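Local coordinates for protein glycosyl hydrolase, family 38 (Enterococcus faecalis, PDB 5KBP) that probably hydrolyses alpha-mannosidic bonds as a member of glycoside hydrolase family 38, at residues E688-Y693 with Q715-N720; T729-G734 with Y797-P802; L92-L97 with D128-M133. One frame throughout, in Å; residues are numbered along the deposited sequence.

Contact 1: residues E688-Y693 with Q715-N720; sequences EADSIY and QQAFVN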
ATOM      1  N   GLU A 688      24.559  28.998  -4.153  1.00 53.88           N
ATOM      2  CA  GLU A 688      24.846  27.759  -3.449  1.00 50.72           C
ATOM      3  C   GLU A 688      23.552  27.041  -3.095  1.00 50.62           C
ATOM      4  O   GLU A 688      22.506  27.669  -2.898  1.00 54.53           O
ATOM      5  CB  GLU A 688      25.668  28.017  -2.181  1.00 54.23           C
ATOM      6  CG  GLU A 688      27.065  28.550  -2.454  1.00 63.92           C
ATOM      7  CD  GLU A 688      27.883  28.709  -1.190  1.00 69.78           C
ATOM      8  OE1 GLU A 688      27.351  28.422  -0.098  1.00 73.48           O
ATOM      9  OE2 GLU A 688      29.059  29.120  -1.289  1.00 75.02           O
ATOM     10  N   ALA A 689      23.634  25.715  -3.019  1.00 42.45           N
ATOM     11  CA  ALA A 689      22.476  24.891  -2.709  1.00 53.38           C
ATOM     12  C   ALA A 689      22.930  23.649  -1.959  1.00 50.92           C
ATOM     13  O   ALA A 689      24.035  23.142  -2.176  1.00 60.43           O
ATOM     14  CB  ALA A 689      21.710  24.492  -3.975  1.00 49.84           C
ATOM     15  N   ASP A 690      22.063  23.167  -1.074  1.00 49.54           N
ATOM     16  CA  ASP A 690      22.355  21.952  -0.328  1.00 55.44           C
ATOM     17  C   ASP A 690      22.210  20.737  -1.235  1.00 55.82           C
ATOM     18  O   ASP A 690      21.166  20.539  -1.863  1.00 60.54           O
ATOM     19  CB  ASP A 690      21.420  21.828   0.874  1.00 57.70           C
ATOM     20  CG  ASP A 690      21.838  20.724   1.825  1.00 62.36           C
ATOM     21  OD1 ASP A 690      23.055  20.539   2.023  1.00 61.48           O
ATOM     22  OD2 ASP A 690      20.950  20.040   2.375  1.00 64.04           O
ATOM     23  N   SER A 691      23.263  19.925  -1.305  1.00 51.89           N
ATOM     24  CA  SER A 691      23.223  18.701  -2.096  1.00 48.03           C
ATOM     25  C   SER A 691      23.473  17.490  -1.207  1.00 48.88           C
ATOM     26  O   SER A 691      22.961  17.421  -0.086  1.00 50.06           O
ATOM     27  CB  SER A 691      24.246  18.759  -3.231  1.00 48.53           C
ATOM     28  OG  SER A 691      24.067  17.679  -4.130  1.00 48.22           O
ATOM     29  N   ILE A 692      24.260  16.536  -1.691  1.00 44.72           N
ATOM     30  CA  ILE A 692      24.543  15.304  -0.965  1.00 43.02           C
ATOM     31  C   ILE A 692      25.918  15.443  -0.328  1.00 38.59           C
ATOM     32  O   ILE A 692      26.941  15.358  -1.015  1.00 42.03           O
ATOM     33  CB  ILE A 692      24.470  14.079  -1.883  1.00 39.51           C
ATOM     34  CG1 ILE A 692      23.105  14.023  -2.568  1.00 37.34           C
ATOM     35  CG2 ILE A 692      24.738  12.806  -1.091  1.00 37.87           C
ATOM     36  CD1 ILE A 692      21.943  14.060  -1.601  1.00 36.48           C
ATOM     37  N   TYR A 693      25.938  15.649   0.992  1.00 43.05           N
ATOM     38  CA  TYR A 693      27.177  15.844   1.747  1.00 43.35           C
ATOM     39  C   TYR A 693      28.016  16.970   1.148  1.00 45.31           C
ATOM     40  O   TYR A 693      29.246  16.896   1.095  1.00 47.42           O
ATOM     41  CB  TYR A 693      27.993  14.551   1.821  1.00 49.12           C
ATOM     42  CG  TYR A 693      27.340  13.427   2.592  1.00 56.76           C
ATOM     43  CD1 TYR A 693      27.131  13.528   3.960  1.00 57.36           C
ATOM     44  CD2 TYR A 693      26.958  12.255   1.955  1.00 60.27           C
ATOM     45  CE1 TYR A 693      26.542  12.498   4.670  1.00 57.63           C
ATOM     46  CE2 TYR A 693      26.370  11.218   2.657  1.00 60.88           C
ATOM     47  CZ  TYR A 693      26.164  11.346   4.015  1.00 56.14           C
ATOM     48  OH  TYR A 693      25.579  10.319   4.719  1.00 49.88           O
ATOM     49  N   GLN A 715      17.599  20.845  -5.071  1.00 50.62           N
ATOM     50  CA  GLN A 715      18.073  21.261  -3.762  1.00 50.44           C
ATOM     51  C   GLN A 715      17.611  20.255  -2.719  1.00 47.94           C
ATOM     52  O   GLN A 715      16.619  19.547  -2.903  1.00 43.89           O
ATOM     53  CB  GLN A 715      17.577  22.662  -3.378  1.00 57.30           C
ATOM     54  CG  GLN A 715      16.098  22.731  -3.028  1.00 55.50           C
ATOM     55  CD  GLN A 715      15.687  24.088  -2.489  1.00 49.40           C
ATOM     56  OE1 GLN A 715      16.526  24.866  -2.036  1.00 50.33           O
ATOM     57  NE2 GLN A 715      14.393  24.379  -2.542  1.00 44.72           N
ATOM     58  N   GLN A 716      18.356  20.196  -1.619  1.00 55.80           N
ATOM     59  CA  GLN A 716      17.983  19.354  -0.491  1.00 59.72           C
ATOM     60  C   GLN A 716      17.298  20.189   0.581  1.00 61.04           C
ATOM     61  O   GLN A 716      16.068  20.308   0.592  1.00 66.49           O
ATOM     62  CB  GLN A 716      19.213  18.645   0.082  1.00 62.03           C
ATOM     63  CG  GLN A 716      19.599  17.368  -0.651  1.00 73.61           C
ATOM     64  CD  GLN A 716      18.817  16.159  -0.171  1.00 84.54           C
ATOM     65  OE1 GLN A 716      18.711  15.912   1.030  1.00 91.77           O
ATOM     66  NE2 GLN A 716      18.263  15.400  -1.110  1.00 76.76           N
ATOM     67  N   ALA A 717      18.085  20.785   1.474  1.00 55.77           N
ATOM     68  CA  ALA A 717      17.537  21.495   2.622  1.00 51.37           C
ATOM     69  C   ALA A 717      17.458  23.003   2.432  1.00 52.59           C
ATOM     70  O   ALA A 717      16.627  23.645   3.081  1.00 45.14           O
ATOM     71  CB  ALA A 717      18.364  21.191   3.876  1.00 46.84           C
ATOM     72  N   PHE A 718      18.283  23.590   1.566  1.00 56.43           N
ATOM     73  CA  PHE A 718      18.319  25.043   1.459  1.00 54.91           C
ATOM     74  C   PHE A 718      18.935  25.460   0.129  1.00 53.46           C
ATOM     75  O   PHE A 718      19.483  24.646  -0.616  1.00 50.33           O
ATOM     76  CB  PHE A 718      19.095  25.664   2.625  1.00 47.78           C
ATOM     77  CG  PHE A 718      20.500  25.145   2.763  1.00 52.90           C
ATOM     78  CD1 PHE A 718      21.531  25.687   2.011  1.00 54.71           C
ATOM     79  CD2 PHE A 718      20.793  24.119   3.647  1.00 52.26           C
ATOM     80  CE1 PHE A 718      22.822  25.212   2.132  1.00 52.80           C
ATOM     81  CE2 PHE A 718      22.083  23.642   3.775  1.00 51.64           C
ATOM     82  CZ  PHE A 718      23.099  24.190   3.015  1.00 55.39           C
ATOM     83  N   VAL A 719      18.836  26.760  -0.145  1.00 54.57           N
ATOM     84  CA  VAL A 719      19.510  27.416  -1.261  1.00 55.84           C
ATOM     85  C   VAL A 719      19.887  28.820  -0.803  1.00 55.53           C
ATOM     86  O   VAL A 719      19.129  29.467  -0.071  1.00 62.27           O
ATOM     87  CB  VAL A 719      18.625  27.448  -2.526  1.00 54.37           C
ATOM     88  CG1 VAL A 719      17.279  28.087  -2.226  1.00 56.46           C
ATOM     89  CG2 VAL A 719      19.326  28.188  -3.651  1.00 51.01           C
ATOM     90  N   ASN A 720      21.064  29.289  -1.218  1.00 52.23           N
ATOM     91  CA  ASN A 720      21.616  30.538  -0.713  1.00 47.06           C
ATOM     92  C   ASN A 720      22.110  31.417  -1.853  1.00 52.64           C
ATOM     93  O   ASN A 720      22.618  30.920  -2.861  1.00 58.73           O
ATOM     94  CB  ASN A 720      22.764  30.268   0.270  1.00 42.94           C
ATOM     95  CG  ASN A 720      23.455  31.537   0.728  1.00 50.33           C
ATOM     96  OD1 ASN A 720      24.432  31.978   0.123  1.00 52.98           O
ATOM     97  ND2 ASN A 720      22.947  32.135   1.799  1.00 55.33           N
TER
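One face of the F718 ring is occupied by D690, whose CB lies over the ring centre, 3.5 Å from the centroid and 12° off the normal, a CH-pi contact. The carboxylate is stacked over the same face, its plane 12° from the ring plane, and D690 CG comes to 3.5 Å from F718 CE2. The ring of Y797, from helix 789-799, also meets that of F718. D690 CG is anti to its backbone N (chi1 -170°), which puts CG on the side of the 715-717 loop. There OD2 accepts A717 N through its anti lone pair at 3.1 Å, while OD1 bonds to Y797 OH. The D690 carbonyl O takes Q716 N at 2.8 Å, so main chain and side chain of one residue both hold the loop. Q716 folds its CG against S691 O (3.4 Å) and sends NE2 on to F96 O. Farther along, D690 N meets F718 O at 3.0 Å. Regular antiparallel pairing, A689 with V719 (non-hydrogen-bonded) and E688 with N720 (hydrogen-bonded, N720 N to E688 O 2.7 Å), thus gives way to irregular bonding at D690, at one end of two neighbouring strands in the large beta sheet of the family 38 C-terminal domain.

Contact 2: residues T729-G734 with Y797-P802; sequences TIFNEG and YSAQIP
E733 and Q800 bring the two backbones to 6.8 Å between their CA atoms, whereas F731 CA and Y797 CA remain 8.4 Å apart. The end of strand 727-732 here meets the end of helix 789-799 and the chain that follows it, so the main chains do not pair and side chains span the gap. Q800 does so with a chain extended beyond CG: its NE2 donates to N732 O over 2.8 Å, with an N-H...O angle of 153°. The donor lies in the carbonyl plane and the acceptor practically in the amide plane, so the bond is in plane at both ends. The other amide atom, OE1, accepts from R315 NE, which together with the NE2 bond would help to fix the amide's orientation. E733 runs past Q800 in the opposite direction, E733 CG to Q800 CG 3.8 Å, with carboxylate and amide planes turned 80° apart. Separately, F731 CE2 lies 4.0 Å from A799 CB. Strand 727-732 is flanked in its sheet by strands 718-722 and 772-783, while Q800 and I801 pack on helix 304-332, so the contact joins the end of an inner strand to the end of helix 789-799, beside that longer helix.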
ATOM      1  N   THR A 729      19.319  33.007   2.817  1.00 46.32           N
ATOM      2  CA  THR A 729      19.185  31.557   2.783  1.00 45.58           C
ATOM      3  C   THR A 729      17.711  31.192   2.888  1.00 52.14           C
ATOM      4  O   THR A 729      17.000  31.709   3.757  1.00 59.05           O
ATOM      5  CB  THR A 729      19.974  30.890   3.917  1.00 47.87           C
ATOM      6  OG1 THR A 729      21.368  31.187   3.778  1.00 49.57           O
ATOM      7  CG2 THR A 729      19.781  29.380   3.882  1.00 38.43           C
ATOM      8  N   ILE A 730      17.258  30.309   2.002  1.00 48.66           N
ATOM      9  CA  ILE A 730      15.880  29.830   1.982  1.00 47.40           C
ATOM     10  C   ILE A 730      15.912  28.325   2.200  1.00 51.66           C
ATOM     11  O   ILE A 730      16.449  27.587   1.365  1.00 53.39           O
ATOM     12  CB  ILE A 730      15.173  30.171   0.661  1.00 45.65           C
ATOM     13  CG1 ILE A 730      15.228  31.678   0.391  1.00 48.06           C
ATOM     14  CG2 ILE A 730      13.735  29.681   0.684  1.00 36.46           C
ATOM     15  CD1 ILE A 730      14.523  32.507   1.433  1.00 46.93           C
ATOM     16  N   PHE A 731      15.344  27.870   3.313  1.00 44.39           N
ATOM     17  CA  PHE A 731      15.272  26.450   3.612  1.00 45.17           C
ATOM     18  C   PHE A 731      13.841  25.950   3.456  1.00 49.86           C
ATOM     19  O   PHE A 731      12.887  26.732   3.429  1.00 52.66           O
ATOM     20  CB  PHE A 731      15.805  26.142   5.018  1.00 51.29           C
ATOM     21  CG  PHE A 731      15.151  26.934   6.117  1.00 50.17           C
ATOM     22  CD1 PHE A 731      15.659  28.165   6.498  1.00 46.22           C
ATOM     23  CD2 PHE A 731      14.050  26.431   6.791  1.00 49.02           C
ATOM     24  CE1 PHE A 731      15.068  28.890   7.517  1.00 48.00           C
ATOM     25  CE2 PHE A 731      13.455  27.151   7.812  1.00 50.87           C
ATOM     26  CZ  PHE A 731      13.966  28.381   8.177  1.00 48.55           C
ATOM     27  N   ASN A 732      13.705  24.629   3.349  1.00 43.60           N
ATOM     28  CA  ASN A 732      12.428  24.020   3.001  1.00 46.27           C
ATOM     29  C   ASN A 732      12.385  22.594   3.536  1.00 46.46           C
ATOM     30  O   ASN A 732      13.384  22.058   4.020  1.00 45.16           O
ATOM     31  CB  ASN A 732      12.212  24.028   1.484  1.00 55.18           C
ATOM     32  CG  ASN A 732      13.136  23.065   0.761  1.00 54.62           C
ATOM     33  OD1 ASN A 732      12.781  21.911   0.520  1.00 48.86           O
ATOM     34  ND2 ASN A 732      14.331  23.534   0.415  1.00 56.58           N
ATOM     35  N   GLU A 733      11.203  21.986   3.431  1.00 48.37           N
ATOM     36  CA  GLU A 733      10.987  20.582   3.784  1.00 45.90           C
ATOM     37  C   GLU A 733      10.276  19.913   2.612  1.00 53.43           C
ATOM     38  O   GLU A 733       9.050  19.998   2.493  1.00 66.98           O
ATOM     39  CB  GLU A 733      10.175  20.446   5.069  1.00 54.78           C
ATOM     40  CG  GLU A 733      10.819  21.062   6.295  1.00 71.09           C
ATOM     41  CD  GLU A 733      10.014  20.813   7.552  1.00 79.91           C
ATOM     42  OE1 GLU A 733       9.102  19.962   7.511  1.00 81.48           O
ATOM     43  OE2 GLU A 733      10.288  21.467   8.580  1.00 76.45           O
ATOM     44  N   GLY A 734      11.040  19.247   1.752  1.00 54.58           N
ATOM     45  CA  GLY A 734      10.462  18.529   0.635  1.00 45.13           C
ATOM     46  C   GLY A 734      10.151  19.366  -0.584  1.00 43.98           C
ATOM     47  O   GLY A 734       9.517  18.860  -1.517  1.00 46.11           O
ATOM     48  N   TYR A 797      19.336  22.798   8.659  1.00 52.16           N
ATOM     49  CA  TYR A 797      19.257  21.381   8.994  1.00 50.88           C
ATOM     50  C   TYR A 797      18.484  21.172  10.289  1.00 56.58           C
ATOM     51  O   TYR A 797      17.713  20.213  10.417  1.00 58.45           O
ATOM     52  CB  TYR A 797      20.660  20.787   9.125  1.00 53.32           C
ATOM     53  CG  TYR A 797      21.484  20.802   7.859  1.00 56.38           C
ATOM     54  CD1 TYR A 797      20.916  20.499   6.630  1.00 57.52           C
ATOM     55  CD2 TYR A 797      22.835  21.115   7.898  1.00 53.74           C
ATOM     56  CE1 TYR A 797      21.675  20.510   5.472  1.00 48.40           C
ATOM     57  CE2 TYR A 797      23.601  21.129   6.748  1.00 52.71           C
ATOM     58  CZ  TYR A 797      23.016  20.825   5.538  1.00 47.91           C
ATOM     59  OH  TYR A 797      23.775  20.839   4.391  1.00 48.36           O
ATOM     60  N   SER A 798      18.682  22.065  11.262  1.00 59.48           N
ATOM     61  CA  SER A 798      18.066  21.895  12.573  1.00 59.90           C
ATOM     62  C   SER A 798      16.557  22.103  12.526  1.00 59.67           C
ATOM     63  O   SER A 798      15.833  21.547  13.358  1.00 66.13           O
ATOM     64  CB  SER A 798      18.705  22.857  13.573  1.00 63.41           C
ATOM     65  OG  SER A 798      18.197  22.647  14.876  1.00 74.84           O
ATOM     66  N   ALA A 799      16.068  22.895  11.567  1.00 57.20           N
ATOM     67  CA  ALA A 799      14.633  23.152  11.487  1.00 58.97           C
ATOM     68  C   ALA A 799      13.856  21.913  11.057  1.00 66.67           C
ATOM     69  O   ALA A 799      12.672  21.781  11.389  1.00 70.79           O
ATOM     70  CB  ALA A 799      14.362  24.311  10.527  1.00 57.53           C
ATOM     71  N   GLN A 800      14.496  21.001  10.323  1.00 64.88           N
ATOM     72  CA  GLN A 800      13.844  19.770   9.895  1.00 63.95           C
ATOM     73  C   GLN A 800      13.790  18.711  10.988  1.00 60.63           C
ATOM     74  O   GLN A 800      13.135  17.679  10.795  1.00 63.92           O
ATOM     75  CB  GLN A 800      14.557  19.191   8.671  1.00 65.44           C
ATOM     76  CG  GLN A 800      14.321  19.951   7.381  1.00 66.21           C
ATOM     77  CD  GLN A 800      14.842  19.204   6.167  1.00 69.87           C
ATOM     78  OE1 GLN A 800      15.489  18.165   6.298  1.00 79.77           O
ATOM     79  NE2 GLN A 800      14.555  19.726   4.981  1.00 64.99           N
ATOM     80  N   ILE A 801      14.451  18.933  12.119  1.00 55.10           N
ATOM     81  CA  ILE A 801      14.535  17.931  13.178  1.00 52.99           C
ATOM     82  C   ILE A 801      13.767  18.426  14.398  1.00 57.62           C
ATOM     83  O   ILE A 801      14.302  19.224  15.178  1.00 62.06           O
ATOM     84  CB  ILE A 801      15.999  17.627  13.533  1.00 50.11           C
ATOM     85  CG1 ILE A 801      16.792  17.289  12.268  1.00 55.06           C
ATOM     86  CG2 ILE A 801      16.079  16.489  14.538  1.00 51.84           C
ATOM     87  CD1 ILE A 801      18.277  17.127  12.501  1.00 62.75           C
ATOM     88  N   PRO A 802      12.532  17.982  14.612  1.00 53.23           N
ATOM     89  CA  PRO A 802      11.747  18.499  15.738  1.00 58.62           C
ATOM     90  C   PRO A 802      12.258  17.976  17.073  1.00 66.21           C
ATOM     91  O   PRO A 802      12.929  16.945  17.159  1.00 62.45           O
ATOM     92  CB  PRO A 802      10.336  17.982  15.447  1.00 55.20           C
ATOM     93  CG  PRO A 802      10.566  16.720  14.679  1.00 55.49           C
ATOM     94  CD  PRO A 802      11.788  16.976  13.833  1.00 54.87           C
TER

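Contact 3: residues L92-L97 with D128-M133; sequences LQDDFL and DTFGNM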
ATOM      1  N   LEU A  92      18.557   1.105  -7.405  1.00 42.65           N
ATOM      2  CA  LEU A  92      19.106   2.155  -8.255  1.00 45.31           C
ATOM      3  C   LEU A  92      18.301   3.426  -8.007  1.00 48.18           C
ATOM      4  O   LEU A  92      17.155   3.538  -8.452  1.00 56.66           O
ATOM      5  CB  LEU A  92      19.059   1.751  -9.725  1.00 34.71           C
ATOM      6  CG  LEU A  92      19.813   0.481 -10.120  1.00 47.33           C
ATOM      7  CD1 LEU A  92      19.869   0.356 -11.637  1.00 47.98           C
ATOM      8  CD2 LEU A  92      21.209   0.463  -9.512  1.00 41.24           C
ATOM      9  N   GLN A  93      18.899   4.378  -7.302  1.00 42.62           N
ATOM     10  CA  GLN A  93      18.181   5.533  -6.788  1.00 48.42           C
ATOM     11  C   GLN A  93      18.341   6.744  -7.698  1.00 53.11           C
ATOM     12  O   GLN A  93      19.133   6.754  -8.642  1.00 63.21           O
ATOM     13  CB  GLN A  93      18.673   5.885  -5.380  1.00 51.32           C
ATOM     14  CG  GLN A  93      19.977   6.678  -5.355  1.00 59.22           C
ATOM     15  CD  GLN A  93      21.208   5.821  -5.587  1.00 67.00           C
ATOM     16  OE1 GLN A  93      21.111   4.677  -6.032  1.00 67.81           O
ATOM     17  NE2 GLN A  93      22.377   6.372  -5.279  1.00 73.11           N
ATOM     18  N   ASP A  94      17.562   7.779  -7.393  1.00 51.22           N
ATOM     19  CA  ASP A  94      17.831   9.122  -7.879  1.00 54.26           C
ATOM     20  C   ASP A  94      18.768   9.803  -6.891  1.00 51.80           C
ATOM     21  O   ASP A  94      18.511   9.799  -5.682  1.00 47.41           O
ATOM     22  CB  ASP A  94      16.542   9.926  -8.035  1.00 55.90           C
ATOM     23  CG  ASP A  94      16.794  11.328  -8.562  1.00 65.23           C
ATOM     24  OD1 ASP A  94      17.113  12.222  -7.751  1.00 70.98           O
ATOM     25  OD2 ASP A  94      16.681  11.533  -9.789  1.00 69.36           O
ATOM     26  N   ASP A  95      19.852  10.384  -7.405  1.00 61.42           N
ATOM     27  CA  ASP A  95      20.902  10.897  -6.530  1.00 61.31           C
ATOM     28  C   ASP A  95      20.415  12.078  -5.698  1.00 55.96           C
ATOM     29  O   ASP A  95      20.535  12.074  -4.468  1.00 52.91           O
ATOM     30  CB  ASP A  95      22.127  11.286  -7.357  1.00 77.80           C
ATOM     31  CG  ASP A  95      23.039  10.106  -7.637  1.00 92.04           C
ATOM     32  OD1 ASP A  95      22.881   9.065  -6.965  1.00 96.38           O
ATOM     33  OD2 ASP A  95      23.918  10.221  -8.517  1.00 98.53           O
ATOM     34  N   PHE A  96      19.854  13.096  -6.350  1.00 53.89           N
ATOM     35  CA  PHE A  96      19.569  14.354  -5.670  1.00 53.85           C
ATOM     36  C   PHE A  96      18.278  14.335  -4.861  1.00 52.53           C
ATOM     37  O   PHE A  96      18.136  15.146  -3.939  1.00 59.10           O
ATOM     38  CB  PHE A  96      19.510  15.496  -6.689  1.00 56.28           C
ATOM     39  CG  PHE A  96      20.824  15.783  -7.356  1.00 66.52           C
ATOM     40  CD1 PHE A  96      21.847  16.406  -6.660  1.00 67.18           C
ATOM     41  CD2 PHE A  96      21.035  15.437  -8.681  1.00 68.50           C
ATOM     42  CE1 PHE A  96      23.058  16.674  -7.269  1.00 65.63           C
ATOM     43  CE2 PHE A  96      22.245  15.704  -9.298  1.00 71.77           C
ATOM     44  CZ  PHE A  96      23.257  16.323  -8.590  1.00 70.52           C
ATOM     45  N   LEU A  97      17.342  13.441  -5.169  1.00 47.63           N
ATOM     46  CA  LEU A  97      16.024  13.481  -4.546  1.00 49.65           C
ATOM     47  C   LEU A  97      15.919  12.644  -3.276  1.00 51.77           C
ATOM     48  O   LEU A  97      14.843  12.606  -2.671  1.00 55.45           O
ATOM     49  CB  LEU A  97      14.953  13.036  -5.547  1.00 48.06           C
ATOM     50  CG  LEU A  97      14.639  14.067  -6.631  1.00 51.80           C
ATOM     51  CD1 LEU A  97      13.520  13.579  -7.535  1.00 56.16           C
ATOM     52  CD2 LEU A  97      14.275  15.395  -5.990  1.00 52.44           C
ATOM     53  N   ASP A 128      21.109   5.199 -15.531  1.00 51.54           N
ATOM     54  CA  ASP A 128      20.016   6.060 -15.965  1.00 62.31           C
ATOM     55  C   ASP A 128      19.709   7.158 -14.950  1.00 67.15           C
ATOM     56  O   ASP A 128      18.610   7.722 -14.970  1.00 81.34           O
ATOM     57  CB  ASP A 128      18.761   5.226 -16.239  1.00 71.85           C
ATOM     58  CG  ASP A 128      17.800   5.910 -17.187  1.00 83.10           C
ATOM     59  OD1 ASP A 128      18.258   6.750 -17.990  1.00 86.33           O
ATOM     60  OD2 ASP A 128      16.589   5.609 -17.130  1.00 86.52           O
ATOM     61  N   THR A 129      20.655   7.478 -14.071  1.00 63.36           N
ATOM     62  CA  THR A 129      20.408   8.468 -13.030  1.00 66.31           C
ATOM     63  C   THR A 129      20.321   9.865 -13.636  1.00 62.86           C
ATOM     64  O   THR A 129      21.187  10.274 -14.415  1.00 60.68           O
ATOM     65  CB  THR A 129      21.513   8.418 -11.975  1.00 66.48           C
ATOM     66  OG1 THR A 129      21.686   7.069 -11.523  1.00 59.54           O
ATOM     67  CG2 THR A 129      21.156   9.298 -10.785  1.00 67.72           C
ATOM     68  N   PHE A 130      19.267  10.597 -13.274  1.00 65.71           N
ATOM     69  CA  PHE A 130      19.035  11.949 -13.784  1.00 67.50           C
ATOM     70  C   PHE A 130      19.964  12.902 -13.043  1.00 75.42           C
ATOM     71  O   PHE A 130      19.593  13.519 -12.044  1.00 78.26           O
ATOM     72  CB  PHE A 130      17.576  12.354 -13.610  1.00 70.82           C
ATOM     73  CG  PHE A 130      16.590  11.352 -14.151  1.00 76.92           C
ATOM     74  CD1 PHE A 130      16.909  10.548 -15.234  1.00 78.23           C
ATOM     75  CD2 PHE A 130      15.339  11.219 -13.571  1.00 76.72           C
ATOM     76  CE1 PHE A 130      15.999   9.628 -15.724  1.00 81.16           C
ATOM     77  CE2 PHE A 130      14.426  10.305 -14.059  1.00 80.67           C
ATOM     78  CZ  PHE A 130      14.756   9.508 -15.136  1.00 84.16           C
ATOM     79  N   GLY A 131      21.192  13.026 -13.539  1.00 75.97           N
ATOM     80  CA  GLY A 131      22.181  13.856 -12.880  1.00 75.89           C
ATOM     81  C   GLY A 131      22.862  13.134 -11.737  1.00 69.15           C
ATOM     82  O   GLY A 131      22.210  12.416 -10.972  1.00 73.21           O
ATOM     83  N   ASN A 132      24.173  13.311 -11.608  1.00 61.71           N
ATOM     84  CA  ASN A 132      24.959  12.618 -10.599  1.00 64.59           C
ATOM     85  C   ASN A 132      25.523  13.613  -9.593  1.00 63.49           C
ATOM     86  O   ASN A 132      26.031  14.674  -9.971  1.00 72.31           O
ATOM     87  CB  ASN A 132      26.089  11.815 -11.245  1.00 63.73           C
ATOM     88  CG  ASN A 132      25.581  10.588 -11.980  1.00 69.58           C
ATOM     89  OD1 ASN A 132      25.460   9.510 -11.398  1.00 72.47           O
ATOM     90  ND2 ASN A 132      25.276  10.747 -13.262  1.00 69.75           N
ATOM     91  N   MET A 133      25.427  13.257  -8.314  1.00 55.69           N
ATOM     92  CA  MET A 133      25.887  14.125  -7.239  1.00 60.44           C
ATOM     93  C   MET A 133      27.388  14.371  -7.342  1.00 59.31           C
ATOM     94  O   MET A 133      28.153  13.524  -7.814  1.00 55.11           O
ATOM     95  CB  MET A 133      25.551  13.503  -5.884  1.00 59.92           C
ATOM     96  CG  MET A 133      26.133  12.110  -5.708  1.00 64.49           C
ATOM     97  SD  MET A 133      25.709  11.314  -4.156  1.00 71.25           S
ATOM     98  CE  MET A 133      23.956  11.068  -4.360  1.00 66.63           C
TER
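D95 OD2 is the polar atom on which the 128-133 segment converges. M133 N donates to it over 3.4 Å at an N-H...O angle of 156°, a weak bond, and N132 CA packs on the same oxygen at 3.3 Å. N132 OD1 also lies 3.3 Å from D95 OD2, but both are acceptors as modelled, so no bond is formed. The carboxylate is further enclosed by carbon: T129 CG2 stands 3.7 Å from D95 OD2, and M133 CE reaches 3.5 Å from D95 OD1. The methyl gets there because the M133 chain bends at chi3 (67°), which places CE against the acid; the two side chains cross at about a right angle.

The F96 ring packs on the peptide backbone of 130-133, F96 CE2 to G131 C being 3.6 Å and F96 CZ to N132 O 3.5 Å, with F130 O at the ring edge. G131 has no side chain there, and the ring can come close to its backbone. Next door, D94 OD1 accepts L97 N at 2.9 Å, an Asx motif that ties down the backbone carrying D95 and F96. The second oxygen, D94 OD2, faces CB and CD2 of F130 and is buried without a polar partner in the model. Both segments are loops of the family 38 N-terminal domain, after strands 84-85 and 124-126, and D128 opens a DTFG sequence that, as in family relatives, probably lies at the active site. The chemistry implies a buried loop-loop contact fixed mainly by close shape fit and local bonds, with one weak hydrogen bond joining the segments.

How the contacts relate
Contact 1 touches both of the others. Its centre is about 11 Å from that of contact 2, and strands 718-722 and 727-732 are neighbours in one sheet; besides the probable, short bond of D690 to Y797, N720 ND2 to T729 OG1 (2.7 Å) is a probable hydrogen bond between the two contacts. Toward contact 3, with centres about 15 Å apart, I692 CG2 meets M133 SD at 3.5 Å beside the Q716-F96 bond, linking the C-terminal and N-terminal domains. Contacts 2 and 3 do not touch, their nearest atoms being about 7 Å apart. All three lie away from the calcium-binding residues F253 and Y256. A sulfate ion about 5 Å from the E688 side chain probably comes from the crystallisation liquor.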